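PDB 5YYL: major royal jelly protein 1, which is the most abundant protein of the royal jelly fed to honeybee larvae, where it probably has a nutritional function, and binds the sterol 24-methylenecholesterol. Local coordinates for residues Lys38-Asp43 and Val78-Tyr83; Tyr59-Asn64 and Phe393-Val398; Asn64-Ile69 and Val398-Met403; Glu245-Gln250 and Asn383-Met388. All coordinates share one frame; numbering follows the deposited sequence.

Contact 1 (Lys38-Asp43 and Val78-Tyr83); sequences KFFDYD and VTMLRY
The hydroxyl of Tyr42 joins a polar and an apolar neighbour: OH is hydrogen-bonded to OD1 of Asn64, and it also rests against the aliphatic part of Met80, with Tyr42 OH 3.7 Å from Met80 CG. The bond gives a buried oxygen a partner, so the phenol can reach into an apolar layer without carrying an unsatisfied group there. The backbone N of the same tyrosine donates to OD1 of the preceding Asp41 at 2.6 Å. This bond is bent, and the donor lies out of the carboxylate plane, on the anti side of the oxygen.

The methionine chain bends at chi2 (74°) and chi3 (35°), and the double bend lays both its sulfur and its methyl over one face of Phe40. Met80 SD stands 4.2 Å from the centroid of the Phe40 ring and Met80 CE 4.0 Å, each within 20° of the ring normal. This is a Met-aromatic contact reinforced by a CH-pi contact from the terminal methyl. Val78 adds a branch two residues earlier on the strand, its CG1 lying 3.8 Å from Phe40 CE1 and approaching the ring at a slant.

Phe40 and Tyr42 thus come from the loop that follows strand 33-37 and pack on strand 75-81, second in the four-stranded antiparallel sheet of strands 65-72, 75-81, 90-94 and 102-106. Leu104 of strand 102-106 touches Phe40, Tyr42 and Met80 alike, Pro66 of strand 65-72 borders Phe40, and Trp37, at the end of strand 33-37, stacks on the Phe40 ring.

Contact 2 (Tyr59-Asn64 and Phe393-Val398); sequences YDYKNN and FNFDDV
Tyr61 and Lys62 are the residues that meet Phe395, and Asp60, just before them, sets up their short 3-10 turn. Its carboxylate oxygen OD1 takes two donors from the same residue: the backbone N of Lys62 at 2.9 Å, approaching from above the carboxylate plane, and Lys62 NZ at 3.0 Å, for which Asp60 OD1 offers its syn lone pair in a salt bridge. The first of these bonds closes an Asx turn. The second ties back the lysine, whose chain bends at chi3 (-100°) and chi4 (56°) to bring the ammonium group round to the carboxylate.

Tyr61 follows and presents a ring edge to Phe395. Its CE1 lies over one face of the phenylalanine, 3.8 Å from Phe395 CG; the centroids are 5.3 Å apart and the planes stand at 74°. Against the opposite face of that phenylalanine lies CB of Phe393, so the ring is held between two neighbours.

Next comes Lys62, whose aliphatic stem serves both aromatic groups. CG lies over one face of the Tyr61 ring, toward its rim, and also comes 3.7 Å from Phe395 CE2, where the two side chains run at about a right angle. The hydrocarbon part therefore packs while the charged end turns away from Phe395 to its carboxylate.

Phe395 itself sits in a type I turn from Asn394 to Asp397, in which Asn394 OD1 accepts from Asp396 N. Phe39 touches both aromatic partners. Two loops, each shaped by an Asx turn, are thus pinned at the surface by a T-shaped (edge-to-face) aromatic pair.

Contact 3 (Asn64-Ile69 and Val398-Met403); sequences NYPSDI and VNFRIM
Phe400 leans on Pro66 along one flank of its ring. With chi1 at -45°, CG is anti to the carbonyl carbon and the ring is carried from CB toward strand 65-72. Phe400 CG comes first, 4.2 Å from Pro66 CG. The ortho carbon CD1 makes the closest approach, 3.4 Å to Pro66 CD, and CE1 remains beside that same methylene at 3.6 Å. At the tip, Phe400 CZ lies 3.8 Å from Asn64 O. The proline and the phenylalanine cross at about a right angle, and Asn399 CB rests over one face of the Phe400 ring.

Farther along, Ile69 and Ile402 slide past one another in opposite senses. Ile69 CG2 meets Ile402 CD1 at 3.8 Å, while Ile69 CD1 reaches back to Ile402 CG2 at 4.0 Å, so the CG2 methyl of each isoleucine meets the CD1 methyl of the other.

The touching parts, residues 64-69 and 400-402, run 14° apart but belong to different sheets, and Asn399 and Phe400 together face Trp37 in a classic beta bulge at the start of strand 400-406. Because the buried interface is made almost wholly of hydrocarbon, its cohesion rests on fit and exclusion of water; the polar groups of these strands find their partners elsewhere, in sheet neighbours and in adjoining strands.

Contact 4 (Glu245-Gln250 and Asn383-Met388); sequences ESYTAQ and NKMQKM
Around Tyr247 the backbone is nearly fully extended, in strand 245-248, and it faces the beginning of helix 385-389, where Met385 and Gln386 already have helical angles. Tyr247 makes the close contacts from the strand. A chi1 of 73° directs the ring at the helix, so that its hydroxyl lies beside the methionine stem: Tyr247 OH is 3.4 Å from Met385 CG and 3.5 Å from Met385 SD. The two side chains cross at about a right angle.

Past CZ, at the ring carbon CE2, Tyr247 comes 3.9 Å from Gln386 CA. Here the phenol packs on the helix backbone, and the glutamine side chain, bent at chi1 (86°) and chi2 (-64°), leads its amide away from the ring. The helix start is braced from within by a 2.8 Å bond from Lys387 N to Lys384 O, and only weakly by Asn383 OD1 on the Met385 N-H.

The contact lies at the surface. Tyr247 is hydrogen-bonded through its backbone to Met240 of strand 239-242, the other half of a two-stranded antiparallel sheet whose Ile242 touches Gln386. Met385 also packs on Met353 of strand 353-361, and Asn383, at the end of strand 373-383, pairs with that same residue.

Five four-stranded antiparallel sheets and a sixth, mixed one are consistent with a six-bladed beta-propeller, and the contacts show how its ends meet. Strand 33-37 pairs with 400-406, so the last blade borrows an N-terminal strand. Contacts 1 and 3, their centres about 8 Å apart, continue that closure into the first blade: strands 65-72 and 75-81 are neighbours, and Phe40 touches Phe400. Contact 2, its centre about 10 Å from that of contact 1, extends it to the surface, sharing Asn64 and Val398 with contact 3. The centre of contact 4 lies about 14 Å from that of contact 3, linked through Asn383 and Pro66. All lie away from the sterol pocket of Pro364, Val366, Ile373 and Ile430.

Contact 1 (Lys38-Asp43 and Val78-Tyr83)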
loop_
_atom_site.group_PDB
_atom_site.type_symbol
_atom_site.label_atom_id
_atom_site.label_comp_id
_atom_site.label_asym_id
_atom_site.label_seq_id
_atom_site.Cartn_x
_atom_site.Cartn_y
_atom_site.Cartn_z
ATOM N N LYS A 38 6.070 32.144 24.585
ATOM C CA LYS A 38 6.180 33.462 25.194
ATOM C C LYS A 38 6.284 33.254 26.699
ATOM O O LYS A 38 7.049 33.939 27.365
ATOM C CB LYS A 38 4.975 34.326 24.838
ATOM C CG LYS A 38 4.829 34.546 23.344
ATOM C CD LYS A 38 3.760 35.578 23.007
ATOM C CE LYS A 38 3.953 36.164 21.614
ATOM N NZ LYS A 38 3.374 37.534 21.453
ATOM N N PHE A 39 5.520 32.298 27.211
ATOM C CA PHE A 39 5.598 31.901 28.602
ATOM C C PHE A 39 4.935 30.546 28.763
ATOM O O PHE A 39 4.097 30.154 27.953
ATOM C CB PHE A 39 4.893 32.914 29.511
ATOM C CG PHE A 39 3.468 33.198 29.111
ATOM C CD1 PHE A 39 2.432 32.351 29.513
ATOM C CD2 PHE A 39 3.165 34.303 28.316
ATOM C CE1 PHE A 39 1.128 32.593 29.123
ATOM C CE2 PHE A 39 1.860 34.556 27.932
ATOM C CZ PHE A 39 0.837 33.702 28.340
ATOM N N PHE A 40 5.294 29.849 29.826
ATOM C CA PHE A 40 4.769 28.525 30.045
ATOM C C PHE A 40 3.437 28.593 30.752
ATOM O O PHE A 40 3.173 29.517 31.514
ATOM C CB PHE A 40 5.767 27.656 30.812
ATOM C CG PHE A 40 6.922 27.226 29.972
ATOM C CD1 PHE A 40 6.854 26.042 29.243
ATOM C CD2 PHE A 40 8.057 28.034 29.854
ATOM C CE1 PHE A 40 7.910 25.649 28.449
ATOM C CE2 PHE A 40 9.110 27.646 29.056
ATOM C CZ PHE A 40 9.037 26.454 28.354
ATOM N N ASP A 41 2.608 27.598 30.457
ATOM C CA ASP A 41 1.288 27.432 31.027
ATOM C C ASP A 41 1.028 25.936 31.031
ATOM O O ASP A 41 1.709 25.196 30.323
ATOM C CB ASP A 41 0.259 28.175 30.168
ATOM C CG ASP A 41 -1.097 28.318 30.851
ATOM O OD1 ASP A 41 -1.305 27.736 31.945
ATOM O OD2 ASP A 41 -1.961 29.025 30.282
ATOM N N TYR A 42 0.062 25.488 31.829
ATOM C CA TYR A 42 -0.175 24.063 32.032
ATOM C C TYR A 42 -1.617 23.636 31.700
ATOM O O TYR A 42 -2.523 24.457 31.633
ATOM C CB TYR A 42 0.185 23.687 33.472
ATOM C CG TYR A 42 1.621 24.005 33.857
ATOM C CD1 TYR A 42 2.553 22.988 34.069
ATOM C CD2 TYR A 42 2.047 25.323 34.011
ATOM C CE1 TYR A 42 3.863 23.286 34.420
ATOM C CE2 TYR A 42 3.352 25.622 34.349
ATOM C CZ TYR A 42 4.254 24.608 34.553
ATOM O OH TYR A 42 5.537 24.934 34.896
ATOM N N ASP A 43 -1.800 22.334 31.489
ATOM C CA ASP A 43 -3.112 21.697 31.371
ATOM C C ASP A 43 -3.560 21.277 32.773
ATOM O O ASP A 43 -3.363 20.135 33.237
ATOM C CB ASP A 43 -3.049 20.494 30.405
ATOM C CG ASP A 43 -4.417 19.839 30.140
ATOM O OD1 ASP A 43 -4.987 19.227 31.065
ATOM O OD2 ASP A 43 -4.906 19.870 28.974
ATOM N N VAL A 78 9.827 18.645 29.337
ATOM C CA VAL A 78 10.277 20.005 29.636
ATOM C C VAL A 78 10.292 20.138 31.143
ATOM O O VAL A 78 9.253 19.959 31.769
ATOM C CB VAL A 78 9.335 21.068 29.045
ATOM C CG1 VAL A 78 9.807 22.468 29.420
ATOM C CG2 VAL A 78 9.245 20.921 27.524
ATOM N N THR A 79 11.460 20.410 31.729
ATOM C CA THR A 79 11.574 20.526 33.186
ATOM C C THR A 79 11.644 21.980 33.585
ATOM O O THR A 79 12.284 22.780 32.913
ATOM C CB THR A 79 12.773 19.791 33.794
ATOM O OG1 THR A 79 13.980 20.508 33.517
ATOM C CG2 THR A 79 12.860 18.390 33.297
ATOM N N MET A 80 10.975 22.306 34.684
ATOM C CA MET A 80 10.892 23.680 35.139
ATOM C C MET A 80 11.597 23.838 36.493
ATOM O O MET A 80 11.431 23.000 37.416
ATOM C CB MET A 80 9.434 24.119 35.229
ATOM C CG MET A 80 9.221 25.578 34.852
ATOM S SD MET A 80 9.315 25.997 33.094
ATOM C CE MET A 80 8.604 24.532 32.337
ATOM N N LEU A 81 12.407 24.900 36.579
ATOM C CA LEU A 81 13.044 25.294 37.836
ATOM C C LEU A 81 11.939 25.674 38.802
ATOM O O LEU A 81 11.110 26.538 38.488
ATOM C CB LEU A 81 13.970 26.502 37.653
ATOM C CG LEU A 81 15.270 26.302 36.876
ATOM C CD1 LEU A 81 16.004 27.618 36.728
ATOM C CD2 LEU A 81 16.124 25.250 37.551
ATOM N N ARG A 82 11.936 25.032 39.967
ATOM C CA ARG A 82 10.857 25.207 40.946
ATOM C C ARG A 82 11.027 26.483 41.745
ATOM O O ARG A 82 11.560 26.477 42.840
ATOM C CB ARG A 82 10.765 24.006 41.884
ATOM C CG ARG A 82 9.595 24.063 42.843
ATOM C CD ARG A 82 8.261 23.716 42.171
ATOM N NE ARG A 82 8.138 22.266 42.097
ATOM C CZ ARG A 82 7.012 21.582 41.928
ATOM N NH1 ARG A 82 5.837 22.204 41.780
ATOM N NH2 ARG A 82 7.072 20.244 41.891
ATOM N N TYR A 83 10.571 27.576 41.164
ATOM C CA TYR A 83 10.384 28.812 41.895
ATOM C C TYR A 83 8.985 28.821 42.539
ATOM O O TYR A 83 8.251 27.831 42.467
ATOM C CB TYR A 83 10.629 30.029 40.996
ATOM C CG TYR A 83 12.093 30.340 40.782
ATOM C CD1 TYR A 83 12.633 31.545 41.215
ATOM C CD2 TYR A 83 12.947 29.429 40.152
ATOM C CE1 TYR A 83 13.972 31.842 41.024
ATOM C CE2 TYR A 83 14.292 29.719 39.962
ATOM C CZ TYR A 83 14.798 30.932 40.398
ATOM O OH TYR A 83 16.125 31.251 40.228
#

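Contact 2 (Tyr59-Asn64 and Phe393-Val398)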
loop_
_atom_site.group_PDB
_atom_site.type_symbol
_atom_site.label_atom_id
_atom_site.label_comp_id
_atom_site.label_asym_id
_atom_site.label_seq_id
_atom_site.Cartn_x
_atom_site.Cartn_y
_atom_site.Cartn_z
ATOM N N TYR A 59 0.604 28.835 40.605
ATOM C CA TYR A 59 1.027 29.089 39.220
ATOM C C TYR A 59 1.068 30.585 38.840
ATOM O O TYR A 59 0.056 31.165 38.479
ATOM C CB TYR A 59 0.128 28.305 38.234
ATOM C CG TYR A 59 0.232 28.802 36.802
ATOM C CD1 TYR A 59 1.446 28.771 36.112
ATOM C CD2 TYR A 59 -0.868 29.359 36.155
ATOM C CE1 TYR A 59 1.548 29.258 34.815
ATOM C CE2 TYR A 59 -0.771 29.844 34.859
ATOM C CZ TYR A 59 0.439 29.790 34.191
ATOM O OH TYR A 59 0.537 30.270 32.909
ATOM N N ASP A 60 2.257 31.175 38.912
ATOM C CA ASP A 60 2.554 32.490 38.339
ATOM C C ASP A 60 3.370 32.231 37.077
ATOM O O ASP A 60 4.433 31.599 37.126
ATOM C CB ASP A 60 3.362 33.363 39.316
ATOM C CG ASP A 60 3.538 34.820 38.830
ATOM O OD1 ASP A 60 3.488 35.103 37.611
ATOM O OD2 ASP A 60 3.741 35.702 39.690
ATOM N N TYR A 61 2.863 32.727 35.955
ATOM C CA TYR A 61 3.510 32.551 34.655
ATOM C C TYR A 61 4.881 33.244 34.558
ATOM O O TYR A 61 5.746 32.801 33.802
ATOM C CB TYR A 61 2.582 33.023 33.522
ATOM C CG TYR A 61 2.499 34.527 33.304
ATOM C CD1 TYR A 61 3.302 35.151 32.342
ATOM C CD2 TYR A 61 1.597 35.321 34.021
ATOM C CE1 TYR A 61 3.227 36.520 32.111
ATOM C CE2 TYR A 61 1.514 36.696 33.796
ATOM C CZ TYR A 61 2.329 37.298 32.835
ATOM O OH TYR A 61 2.265 38.668 32.599
ATOM N N LYS A 62 5.072 34.316 35.324
ATOM C CA LYS A 62 6.333 35.070 35.305
ATOM C C LYS A 62 7.516 34.342 35.960
ATOM O O LYS A 62 8.654 34.776 35.802
ATOM C CB LYS A 62 6.150 36.454 35.961
ATOM C CG LYS A 62 5.308 37.435 35.150
ATOM C CD LYS A 62 5.273 38.839 35.762
ATOM C CE LYS A 62 3.999 39.110 36.557
ATOM N NZ LYS A 62 3.750 38.115 37.644
ATOM N N ASN A 63 7.260 33.255 36.689
ATOM C CA ASN A 63 8.314 32.520 37.399
ATOM C C ASN A 63 8.587 31.120 36.846
ATOM O O ASN A 63 9.145 30.279 37.555
ATOM C CB ASN A 63 7.953 32.398 38.892
ATOM C CG ASN A 63 7.624 33.731 39.542
ATOM O OD1 ASN A 63 8.007 34.807 39.061
ATOM N ND2 ASN A 63 6.908 33.660 40.652
ATOM N N ASN A 64 8.212 30.858 35.594
ATOM C CA ASN A 64 8.414 29.534 35.006
ATOM C C ASN A 64 9.565 29.578 34.021
ATOM O O ASN A 64 9.489 30.251 32.993
ATOM C CB ASN A 64 7.133 29.018 34.366
ATOM C CG ASN A 64 6.141 28.524 35.402
ATOM O OD1 ASN A 64 5.935 27.322 35.570
ATOM N ND2 ASN A 64 5.551 29.458 36.134
ATOM N N PHE A 393 11.997 40.174 31.970
ATOM C CA PHE A 393 11.456 39.565 30.732
ATOM C C PHE A 393 10.374 40.443 30.081
ATOM O O PHE A 393 9.696 41.201 30.765
ATOM C CB PHE A 393 10.834 38.188 31.024
ATOM C CG PHE A 393 11.799 37.037 30.924
ATOM C CD1 PHE A 393 12.260 36.605 29.689
ATOM C CD2 PHE A 393 12.198 36.344 32.062
ATOM C CE1 PHE A 393 13.121 35.519 29.593
ATOM C CE2 PHE A 393 13.059 35.256 31.966
ATOM C CZ PHE A 393 13.522 34.846 30.727
ATOM N N ASN A 394 10.237 40.331 28.760
ATOM C CA ASN A 394 9.115 40.919 28.003
ATOM C C ASN A 394 8.241 39.789 27.460
ATOM O O ASN A 394 8.487 39.274 26.373
ATOM C CB ASN A 394 9.621 41.803 26.851
ATOM C CG ASN A 394 8.489 42.419 26.022
ATOM O OD1 ASN A 394 7.316 42.047 26.143
ATOM N ND2 ASN A 394 8.846 43.370 25.167
ATOM N N PHE A 395 7.189 39.448 28.198
ATOM C CA PHE A 395 6.335 38.292 27.864
ATOM C C PHE A 395 5.390 38.477 26.648
ATOM O O PHE A 395 4.664 37.563 26.287
ATOM C CB PHE A 395 5.572 37.830 29.113
ATOM C CG PHE A 395 6.468 37.268 30.194
ATOM C CD1 PHE A 395 6.969 35.966 30.099
ATOM C CD2 PHE A 395 6.835 38.034 31.303
ATOM C CE1 PHE A 395 7.792 35.438 31.082
ATOM C CE2 PHE A 395 7.659 37.508 32.290
ATOM C CZ PHE A 395 8.137 36.210 32.183
ATOM N N ASP A 396 5.410 39.652 26.021
ATOM C CA ASP A 396 4.842 39.846 24.683
ATOM C C ASP A 396 5.797 39.383 23.558
ATOM O O ASP A 396 5.445 39.483 22.379
ATOM C CB ASP A 396 4.486 41.330 24.481
ATOM N N ASP A 397 6.999 38.919 23.915
ATOM C CA ASP A 397 7.965 38.339 22.976
ATOM C C ASP A 397 8.171 36.842 23.238
ATOM O O ASP A 397 7.778 36.312 24.278
ATOM C CB ASP A 397 9.311 39.072 23.074
ATOM C CG ASP A 397 9.221 40.520 22.634
ATOM O OD2 ASP A 397 8.993 40.751 21.427
ATOM N N VAL A 398 8.819 36.186 22.278
ATOM C CA VAL A 398 9.147 34.766 22.364
ATOM C C VAL A 398 10.434 34.626 23.176
ATOM O O VAL A 398 11.446 35.276 22.869
ATOM C CB VAL A 398 9.396 34.123 20.987
ATOM C CG1 VAL A 398 9.521 32.608 21.133
ATOM C CG2 VAL A 398 8.285 34.467 20.003
#

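Contact 3 (Asn64-Ile69 and Val398-Met403)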
loop_
_atom_site.group_PDB
_atom_site.type_symbol
_atom_site.label_atom_id
_atom_site.label_comp_id
_atom_site.label_asym_id
_atom_site.label_seq_id
_atom_site.Cartn_x
_atom_site.Cartn_y
_atom_site.Cartn_z
ATOM N N ASN A 64 8.212 30.858 35.594
ATOM C CA ASN A 64 8.414 29.534 35.006
ATOM C C ASN A 64 9.565 29.578 34.021
ATOM O O ASN A 64 9.489 30.251 32.993
ATOM C CB ASN A 64 7.133 29.018 34.366
ATOM C CG ASN A 64 6.141 28.524 35.402
ATOM O OD1 ASN A 64 5.935 27.322 35.570
ATOM N ND2 ASN A 64 5.551 29.458 36.134
ATOM N N TYR A 65 10.645 28.890 34.378
ATOM C CA TYR A 65 11.891 28.905 33.624
ATOM C C TYR A 65 12.305 27.462 33.358
ATOM O O TYR A 65 12.354 26.638 34.295
ATOM C CB TYR A 65 13.001 29.616 34.396
ATOM C CG TYR A 65 12.604 30.958 34.973
ATOM C CD1 TYR A 65 12.370 32.061 34.143
ATOM C CD2 TYR A 65 12.456 31.130 36.362
ATOM C CE1 TYR A 65 12.006 33.291 34.672
ATOM C CE2 TYR A 65 12.094 32.358 36.900
ATOM C CZ TYR A 65 11.865 33.431 36.054
ATOM O OH TYR A 65 11.498 34.649 36.592
ATOM N N PRO A 66 12.590 27.139 32.085
ATOM C CA PRO A 66 12.891 25.749 31.764
ATOM C C PRO A 66 14.350 25.412 32.029
ATOM O O PRO A 66 15.229 26.208 31.749
ATOM C CB PRO A 66 12.554 25.661 30.273
ATOM C CG PRO A 66 12.808 27.041 29.752
ATOM C CD PRO A 66 12.643 28.012 30.895
ATOM N N SER A 67 14.584 24.238 32.577
ATOM C CA SER A 67 15.914 23.770 32.913
ATOM C C SER A 67 16.436 22.781 31.863
ATOM O O SER A 67 17.559 22.925 31.391
ATOM C CB SER A 67 15.890 23.117 34.295
ATOM O OG SER A 67 17.174 22.652 34.656
ATOM N N ASP A 68 15.630 21.777 31.520
ATOM C CA ASP A 68 16.047 20.718 30.604
ATOM C C ASP A 68 14.905 20.287 29.683
ATOM O O ASP A 68 13.742 20.526 29.972
ATOM C CB ASP A 68 16.562 19.509 31.417
ATOM C CG ASP A 68 17.511 18.579 30.620
ATOM O OD1 ASP A 68 17.872 18.887 29.476
ATOM O OD2 ASP A 68 17.921 17.524 31.147
ATOM N N ILE A 69 15.266 19.686 28.550
ATOM C CA ILE A 69 14.320 19.038 27.643
ATOM C C ILE A 69 14.825 17.647 27.364
ATOM O O ILE A 69 16.012 17.362 27.537
ATOM C CB ILE A 69 14.152 19.789 26.300
ATOM C CG1 ILE A 69 15.480 19.924 25.540
ATOM C CG2 ILE A 69 13.568 21.171 26.551
ATOM C CD1 ILE A 69 15.364 20.533 24.156
ATOM N N VAL A 398 8.819 36.186 22.278
ATOM C CA VAL A 398 9.147 34.766 22.364
ATOM C C VAL A 398 10.434 34.626 23.176
ATOM O O VAL A 398 11.446 35.276 22.869
ATOM C CB VAL A 398 9.396 34.123 20.987
ATOM C CG1 VAL A 398 9.521 32.608 21.133
ATOM C CG2 VAL A 398 8.285 34.467 20.003
ATOM N N ASN A 399 10.385 33.763 24.189
ATOM C CA ASN A 399 11.442 33.670 25.185
ATOM C C ASN A 399 12.137 32.318 25.256
ATOM O O ASN A 399 13.346 32.265 25.471
ATOM C CB ASN A 399 10.864 34.031 26.549
ATOM C CG ASN A 399 10.359 35.455 26.597
ATOM O OD1 ASN A 399 11.037 36.386 26.137
ATOM N ND2 ASN A 399 9.157 35.634 27.142
ATOM N N PHE A 400 11.377 31.242 25.078
ATOM C CA PHE A 400 11.866 29.903 25.246
ATOM C C PHE A 400 11.600 29.120 23.976
ATOM O O PHE A 400 10.477 29.108 23.476
ATOM C CB PHE A 400 11.150 29.270 26.442
ATOM C CG PHE A 400 11.061 30.183 27.635
ATOM C CD1 PHE A 400 12.157 30.385 28.448
ATOM C CD2 PHE A 400 9.884 30.859 27.927
ATOM C CE1 PHE A 400 12.085 31.245 29.533
ATOM C CE2 PHE A 400 9.805 31.716 29.022
ATOM C CZ PHE A 400 10.901 31.898 29.833
ATOM N N ARG A 401 12.636 28.461 23.455
ATOM C CA ARG A 401 12.575 27.792 22.155
ATOM C C ARG A 401 13.179 26.410 22.211
ATOM O O ARG A 401 14.232 26.228 22.788
ATOM C CB ARG A 401 13.356 28.604 21.136
ATOM C CG ARG A 401 12.865 30.029 20.947
ATOM C CD ARG A 401 13.612 30.671 19.801
ATOM N NE ARG A 401 13.036 31.946 19.400
ATOM C CZ ARG A 401 13.143 33.081 20.080
ATOM N NH1 ARG A 401 13.794 33.134 21.248
ATOM N NH2 ARG A 401 12.571 34.178 19.589
ATOM N N ILE A 402 12.513 25.435 21.609
ATOM C CA ILE A 402 13.137 24.146 21.328
ATOM C C ILE A 402 13.410 24.117 19.831
ATOM O O ILE A 402 12.487 24.047 19.038
ATOM C CB ILE A 402 12.247 22.962 21.721
ATOM C CG1 ILE A 402 12.042 22.947 23.242
ATOM C CG2 ILE A 402 12.866 21.657 21.221
ATOM C CD1 ILE A 402 11.084 21.871 23.744
ATOM N N MET A 403 14.678 24.204 19.458
ATOM C CA MET A 403 15.079 24.103 18.070
ATOM C C MET A 403 15.591 22.691 17.808
ATOM O O MET A 403 15.725 21.881 18.728
ATOM C CB MET A 403 16.137 25.133 17.740
ATOM C CG MET A 403 15.641 26.557 17.911
ATOM S SD MET A 403 17.021 27.711 17.961
ATOM C CE MET A 403 17.090 27.891 19.733
#

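Contact 4 (Glu245-Gln250 and Asn383-Met388)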
loop_
_atom_site.group_PDB
_atom_site.type_symbol
_atom_site.label_atom_id
_atom_site.label_comp_id
_atom_site.label_asym_id
_atom_site.label_seq_id
_atom_site.Cartn_x
_atom_site.Cartn_y
_atom_site.Cartn_z
ATOM N N GLU A 245 22.830 42.943 27.444
ATOM C CA GLU A 245 22.773 42.758 28.904
ATOM C C GLU A 245 23.762 41.695 29.413
ATOM O O GLU A 245 23.954 40.651 28.773
ATOM N N SER A 246 24.386 41.976 30.559
ATOM C CA SER A 246 25.354 41.067 31.186
ATOM C C SER A 246 24.975 40.734 32.620
ATOM O O SER A 246 24.204 41.455 33.264
ATOM C CB SER A 246 26.769 41.657 31.147
ATOM O OG SER A 246 26.861 42.858 31.894
ATOM N N TYR A 247 25.507 39.613 33.098
ATOM C CA TYR A 247 25.418 39.240 34.508
ATOM C C TYR A 247 26.690 38.477 34.921
ATOM O O TYR A 247 27.604 38.283 34.110
ATOM C CB TYR A 247 24.106 38.478 34.800
ATOM C CG TYR A 247 24.030 37.050 34.288
ATOM C CD1 TYR A 247 24.226 35.967 35.158
ATOM C CD2 TYR A 247 23.746 36.775 32.946
ATOM C CE1 TYR A 247 24.154 34.657 34.702
ATOM C CE2 TYR A 247 23.673 35.465 32.483
ATOM C CZ TYR A 247 23.878 34.412 33.366
ATOM O OH TYR A 247 23.810 33.110 32.926
ATOM N N THR A 248 26.750 38.093 36.191
ATOM C CA THR A 248 27.950 37.489 36.787
ATOM C C THR A 248 27.577 36.144 37.425
ATOM O O THR A 248 26.514 36.032 38.046
ATOM C CB THR A 248 28.605 38.478 37.798
ATOM O OG1 THR A 248 30.007 38.211 37.914
ATOM C CG2 THR A 248 27.942 38.451 39.182
ATOM N N ALA A 249 28.431 35.129 37.261
ATOM C CA ALA A 249 28.127 33.769 37.762
ATOM C C ALA A 249 29.351 33.067 38.347
ATOM O O ALA A 249 30.200 32.598 37.604
ATOM C CB ALA A 249 27.516 32.923 36.648
ATOM N N GLN A 250 29.422 32.980 39.676
ATOM C CA GLN A 250 30.502 32.247 40.359
ATOM C C GLN A 250 30.101 30.780 40.519
ATOM O O GLN A 250 29.795 30.327 41.624
ATOM C CB GLN A 250 30.805 32.864 41.730
ATOM C CG GLN A 250 31.237 34.321 41.694
ATOM C CD GLN A 250 31.602 34.855 43.074
ATOM O OE1 GLN A 250 30.983 34.499 44.094
ATOM N NE2 GLN A 250 32.615 35.721 43.112
ATOM N N ASN A 383 16.429 28.947 26.233
ATOM C CA ASN A 383 15.822 29.999 27.036
ATOM C C ASN A 383 16.659 31.279 26.942
ATOM O O ASN A 383 17.567 31.379 26.102
ATOM C CB ASN A 383 15.588 29.538 28.486
ATOM C CG ASN A 383 16.858 29.137 29.227
ATOM O OD1 ASN A 383 17.920 29.774 29.126
ATOM N ND2 ASN A 383 16.737 28.070 30.021
ATOM N N LYS A 384 16.324 32.276 27.760
ATOM C CA LYS A 384 17.101 33.502 27.849
ATOM C C LYS A 384 17.472 33.746 29.312
ATOM O O LYS A 384 16.927 34.649 29.965
ATOM C CB LYS A 384 16.292 34.654 27.260
ATOM C CG LYS A 384 16.071 34.504 25.762
ATOM C CD LYS A 384 15.930 35.832 25.019
ATOM C CE LYS A 384 14.506 36.341 24.976
ATOM N NZ LYS A 384 14.374 37.362 23.905
ATOM N N MET A 385 18.403 32.920 29.814
ATOM C CA MET A 385 18.911 33.011 31.201
ATOM C C MET A 385 19.389 34.412 31.573
ATOM O O MET A 385 19.242 34.819 32.724
ATOM C CB MET A 385 20.045 31.999 31.460
ATOM C CG MET A 385 20.585 32.046 32.892
ATOM S SD MET A 385 21.487 30.600 33.484
ATOM C CE MET A 385 20.159 29.571 34.112
ATOM N N GLN A 386 19.951 35.140 30.608
ATOM C CA GLN A 386 20.319 36.537 30.837
ATOM C C GLN A 386 19.137 37.401 31.323
ATOM O O GLN A 386 19.329 38.280 32.172
ATOM C CB GLN A 386 21.025 37.152 29.628
ATOM C CG GLN A 386 20.144 37.747 28.550
ATOM C CD GLN A 386 19.287 36.728 27.866
ATOM O OE1 GLN A 386 19.538 35.530 27.935
ATOM N NE2 GLN A 386 18.272 37.202 27.187
ATOM N N LYS A 387 17.936 37.128 30.820
ATOM C CA LYS A 387 16.732 37.839 31.275
ATOM C C LYS A 387 16.146 37.318 32.607
ATOM O O LYS A 387 15.435 38.065 33.282
ATOM C CB LYS A 387 15.645 37.844 30.179
ATOM C CG LYS A 387 16.045 38.588 28.895
ATOM C CD LYS A 387 15.547 40.028 28.816
ATOM N N MET A 388 16.416 36.062 32.984
ATOM C CA MET A 388 16.019 35.557 34.320
ATOM C C MET A 388 16.820 36.247 35.429
ATOM O O MET A 388 16.236 36.670 36.427
ATOM C CB MET A 388 16.203 34.039 34.451
ATOM C CG MET A 388 15.761 33.471 35.807
ATOM S SD MET A 388 16.221 31.780 36.216
ATOM C CE MET A 388 17.861 31.624 35.508
#